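Local coordinates for protein beta sliding clamp (Borrelia burgdorferi, PDB 6DJ8) that probably forms a ring-shaped head-to-tail dimer around DNA that tethers DNA polymerases and other proteins to it and makes replication processive, at residues 303-308 against 314-319. Numbering follows the deposited sequence.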
ATOM      1  N   LYS A 303       3.433 -13.797 -21.505  1.00 37.29           N
ATOM      2  CA  LYS A 303       2.908 -14.497 -22.681  1.00 42.24           C
ATOM      3  C   LYS A 303       1.641 -15.247 -22.301  1.00 39.28           C
ATOM      4  O   LYS A 303       1.689 -16.241 -21.567  1.00 38.57           O
ATOM      5  CB  LYS A 303       3.935 -15.469 -23.256  1.00 41.77           C
ATOM      6  CG  LYS A 303       3.434 -16.201 -24.525  1.00 49.54           C
ATOM      7  CD  LYS A 303       4.529 -17.023 -25.209  1.00 51.32           C
ATOM      8  CE  LYS A 303       3.921 -17.992 -26.217  1.00 65.79           C
ATOM      9  NZ  LYS A 303       4.881 -18.982 -26.807  1.00 70.88           N
ATOM     10  N   LEU A 304       0.509 -14.764 -22.788  1.00 34.23           N
ATOM     11  CA  LEU A 304      -0.778 -15.420 -22.634  1.00 33.17           C
ATOM     12  C   LEU A 304      -1.165 -16.046 -23.971  1.00 39.48           C
ATOM     13  O   LEU A 304      -1.090 -15.377 -24.998  1.00 37.34           O
ATOM     14  CB  LEU A 304      -1.827 -14.402 -22.203  1.00 32.09           C
ATOM     15  CG  LEU A 304      -3.278 -14.854 -22.222  1.00 39.78           C
ATOM     16  CD1 LEU A 304      -3.477 -15.902 -21.120  1.00 37.31           C
ATOM     17  CD2 LEU A 304      -4.176 -13.640 -22.015  1.00 33.46           C
ATOM     18  N   VAL A 305      -1.555 -17.324 -23.975  1.00 41.40           N
ATOM     19  CA  VAL A 305      -1.949 -17.994 -25.218  1.00 38.56           C
ATOM     20  C   VAL A 305      -3.470 -18.018 -25.309  1.00 40.05           C
ATOM     21  O   VAL A 305      -4.147 -18.589 -24.439  1.00 38.27           O
ATOM     22  CB  VAL A 305      -1.374 -19.413 -25.323  1.00 42.42           C
ATOM     23  CG1 VAL A 305      -1.934 -20.112 -26.590  1.00 45.67           C
ATOM     24  CG2 VAL A 305       0.138 -19.366 -25.363  1.00 43.16           C
ATOM     25  N   LEU A 306      -4.000 -17.412 -26.375  1.00 38.56           N
ATOM     26  CA  LEU A 306      -5.432 -17.324 -26.627  1.00 45.51           C
ATOM     27  C   LEU A 306      -5.809 -18.278 -27.743  1.00 41.04           C
ATOM     28  O   LEU A 306      -5.129 -18.331 -28.770  1.00 43.92           O
ATOM     29  CB  LEU A 306      -5.852 -15.912 -27.057  1.00 37.90           C
ATOM     30  CG  LEU A 306      -5.568 -14.749 -26.122  1.00 43.55           C
ATOM     31  CD1 LEU A 306      -6.022 -13.440 -26.746  1.00 44.65           C
ATOM     32  CD2 LEU A 306      -6.276 -15.015 -24.808  1.00 47.40           C
ATOM     33  N   THR A 307      -6.907 -19.008 -27.565  1.00 42.15           N
ATOM     34  CA  THR A 307      -7.447 -19.829 -28.642  1.00 45.71           C
ATOM     35  C   THR A 307      -8.891 -19.430 -28.898  1.00 43.55           C
ATOM     36  O   THR A 307      -9.751 -19.598 -28.020  1.00 40.46           O
ATOM     37  CB  THR A 307      -7.350 -21.320 -28.329  1.00 45.76           C
ATOM     38  OG1 THR A 307      -5.986 -21.644 -28.082  1.00 40.92           O
ATOM     39  CG2 THR A 307      -7.839 -22.149 -29.548  1.00 49.76           C
ATOM     40  N   PHE A 308      -9.146 -18.907 -30.102  1.00 40.79           N
ATOM     41  CA  PHE A 308     -10.483 -18.532 -30.544  1.00 48.16           C
ATOM     42  C   PHE A 308     -11.083 -19.681 -31.349  1.00 51.20           C
ATOM     43  O   PHE A 308     -10.510 -20.099 -32.363  1.00 51.42           O
ATOM     44  CB  PHE A 308     -10.457 -17.280 -31.422  1.00 46.23           C
ATOM     45  CG  PHE A 308     -10.175 -16.002 -30.686  1.00 46.42           C
ATOM     46  CD1 PHE A 308      -8.882 -15.604 -30.433  1.00 44.87           C
ATOM     47  CD2 PHE A 308     -11.212 -15.178 -30.292  1.00 40.19           C
ATOM     48  CE1 PHE A 308      -8.638 -14.420 -29.784  1.00 43.18           C
ATOM     49  CE2 PHE A 308     -10.970 -13.999 -29.662  1.00 38.47           C
ATOM     50  CZ  PHE A 308      -9.685 -13.621 -29.397  1.00 39.50           C
ATOM     51  N   LYS A 314     -10.332 -19.723 -25.331  1.00 43.10           N
ATOM     52  CA  LYS A 314      -9.487 -20.407 -24.361  1.00 43.64           C
ATOM     53  C   LYS A 314      -8.343 -19.490 -23.951  1.00 43.11           C
ATOM     54  O   LYS A 314      -7.683 -18.896 -24.804  1.00 44.67           O
ATOM     55  CB  LYS A 314      -8.935 -21.713 -24.943  1.00 41.61           C
ATOM     56  CG  LYS A 314      -7.983 -22.447 -23.999  1.00 44.61           C
ATOM     57  CD  LYS A 314      -7.348 -23.671 -24.658  1.00 49.67           C
ATOM     58  CE  LYS A 314      -6.663 -24.522 -23.583  1.00 55.32           C
ATOM     59  NZ  LYS A 314      -5.599 -25.431 -24.096  1.00 60.28           N
ATOM     60  N   LEU A 315      -8.138 -19.341 -22.647  1.00 39.84           N
ATOM     61  CA  LEU A 315      -7.020 -18.573 -22.104  0.59 44.95           C
ATOM     62  C   LEU A 315      -6.091 -19.550 -21.398  1.00 38.41           C
ATOM     63  O   LEU A 315      -6.519 -20.268 -20.489  1.00 38.38           O
ATOM     64  CB  LEU A 315      -7.479 -17.490 -21.127  0.59 42.22           C
ATOM     65  CG  LEU A 315      -8.800 -16.745 -21.317  0.59 44.28           C
ATOM     66  CD1 LEU A 315      -9.092 -15.935 -20.060  0.59 44.91           C
ATOM     67  CD2 LEU A 315      -8.773 -15.842 -22.531  0.59 42.40           C
ATOM     68  N   LEU A 316      -4.825 -19.567 -21.810  1.00 38.19           N
ATOM     69  CA  LEU A 316      -3.865 -20.545 -21.320  1.00 42.31           C
ATOM     70  C   LEU A 316      -2.639 -19.830 -20.778  1.00 41.39           C
ATOM     71  O   LEU A 316      -1.958 -19.107 -21.514  1.00 41.01           O
ATOM     72  CB  LEU A 316      -3.474 -21.521 -22.428  1.00 41.16           C
ATOM     73  CG  LEU A 316      -2.283 -22.439 -22.170  1.00 43.38           C
ATOM     74  CD1 LEU A 316      -2.606 -23.379 -21.020  1.00 43.02           C
ATOM     75  CD2 LEU A 316      -2.003 -23.259 -23.446  1.00 46.05           C
ATOM     76  N   GLY A 317      -2.365 -20.047 -19.495  1.00 43.13           N
ATOM     77  CA  GLY A 317      -1.139 -19.600 -18.883  1.00 41.34           C
ATOM     78  C   GLY A 317      -0.292 -20.819 -18.605  1.00 44.18           C
ATOM     79  O   GLY A 317      -0.715 -21.725 -17.875  1.00 40.04           O
ATOM     80  N   GLU A 318       0.900 -20.861 -19.192  1.00 40.94           N
ATOM     81  CA  GLU A 318       1.720 -22.057 -19.130  1.00 48.87           C
ATOM     82  C   GLU A 318       3.181 -21.698 -18.904  1.00 53.22           C
ATOM     83  O   GLU A 318       3.704 -20.743 -19.488  1.00 52.83           O
ATOM     84  CB  GLU A 318       1.554 -22.877 -20.412  1.00 49.24           C
ATOM     85  CG  GLU A 318       2.251 -24.217 -20.419  1.00 60.09           C
ATOM     86  CD  GLU A 318       1.934 -25.021 -21.673  1.00 59.40           C
ATOM     87  OE1 GLU A 318       1.732 -24.406 -22.747  1.00 61.46           O
ATOM     88  OE2 GLU A 318       1.894 -26.265 -21.583  1.00 68.09           O
ATOM     89  N   ASP A 319       3.828 -22.482 -18.053  1.00 59.04           N
ATOM     90  CA  ASP A 319       5.257 -22.396 -17.785  1.00 60.74           C
ATOM     91  C   ASP A 319       5.890 -23.643 -18.386  1.00 69.89           C
ATOM     92  O   ASP A 319       5.662 -24.759 -17.902  1.00 65.72           O
ATOM     93  CB  ASP A 319       5.521 -22.300 -16.284  1.00 63.81           C
ATOM     94  CG  ASP A 319       6.997 -22.165 -15.946  1.00 74.17           C
ATOM     95  OD1 ASP A 319       7.804 -23.023 -16.369  1.00 70.14           O
ATOM     96  OD2 ASP A 319       7.342 -21.200 -15.230  1.00 75.47           O
TER
HETATM   97  O   HOH W   1       0.739 -18.864 -21.448  1.00 49.37           O
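Leu306 and Leu315 each carry CG beside the backbone N and opposite the carbonyl carbon (chi1 -59° in Leu306), which lays the two side chains next to each other, pointing the same way, with their CD2 methyls facing. The 3.5 Å between Leu306 CD2 and Leu315 CD2 is tighter than normal carbon contact, but Leu315 has a second conformer, and such closeness is doubtful. Leu304, on the same face, swings CG opposite its backbone N (chi1 170°), and this brings CD1 across to the partner strand, 3.6 Å from Leu316 O. Leu304 meets Leu291 and Val294 of helix 284-294 and Phe351 of helix 348-355, Leu306 shares Phe351, and Leu315 lies on Arg290.

The other face holds Val305 against Leu316 and Thr307 against Lys314, both antiparallel hydrogen-bonded pairs. Thr307 CB and Lys314 CB come within 3.8 Å, while the extended lysine chain leads away to a salt bridge with Glu327 on strand 325-331. Val305 and Leu316 likewise meet through their CB atoms. At the Thr307 pair, Lys314 N reaches Thr307 O at 2.8 Å, and Thr307 N returns a bond to Lys314 O (2.9 Å). Two residues further along the hairpin, Val305 N bonds to Leu316 O (3.1 Å), and the return, Leu316 N to Val305 O, is less straight (143°). Beyond it a water donates to Lys303 O and to Leu316 O (2.7 Å) and accepts from Glu318 N, bridging the two backbones.

This is the hairpin at the centre of the four-stranded sheet of the C-terminal clamp domain, flanked by strands 342-347 and 325-331. Backbone bonding thus sets the register, a water bridges the backbones where the direct bonds stop, and Leu304 and Leu306 give the face turned to the helices an apolar surface, to which Leu315 adds contact with Arg290.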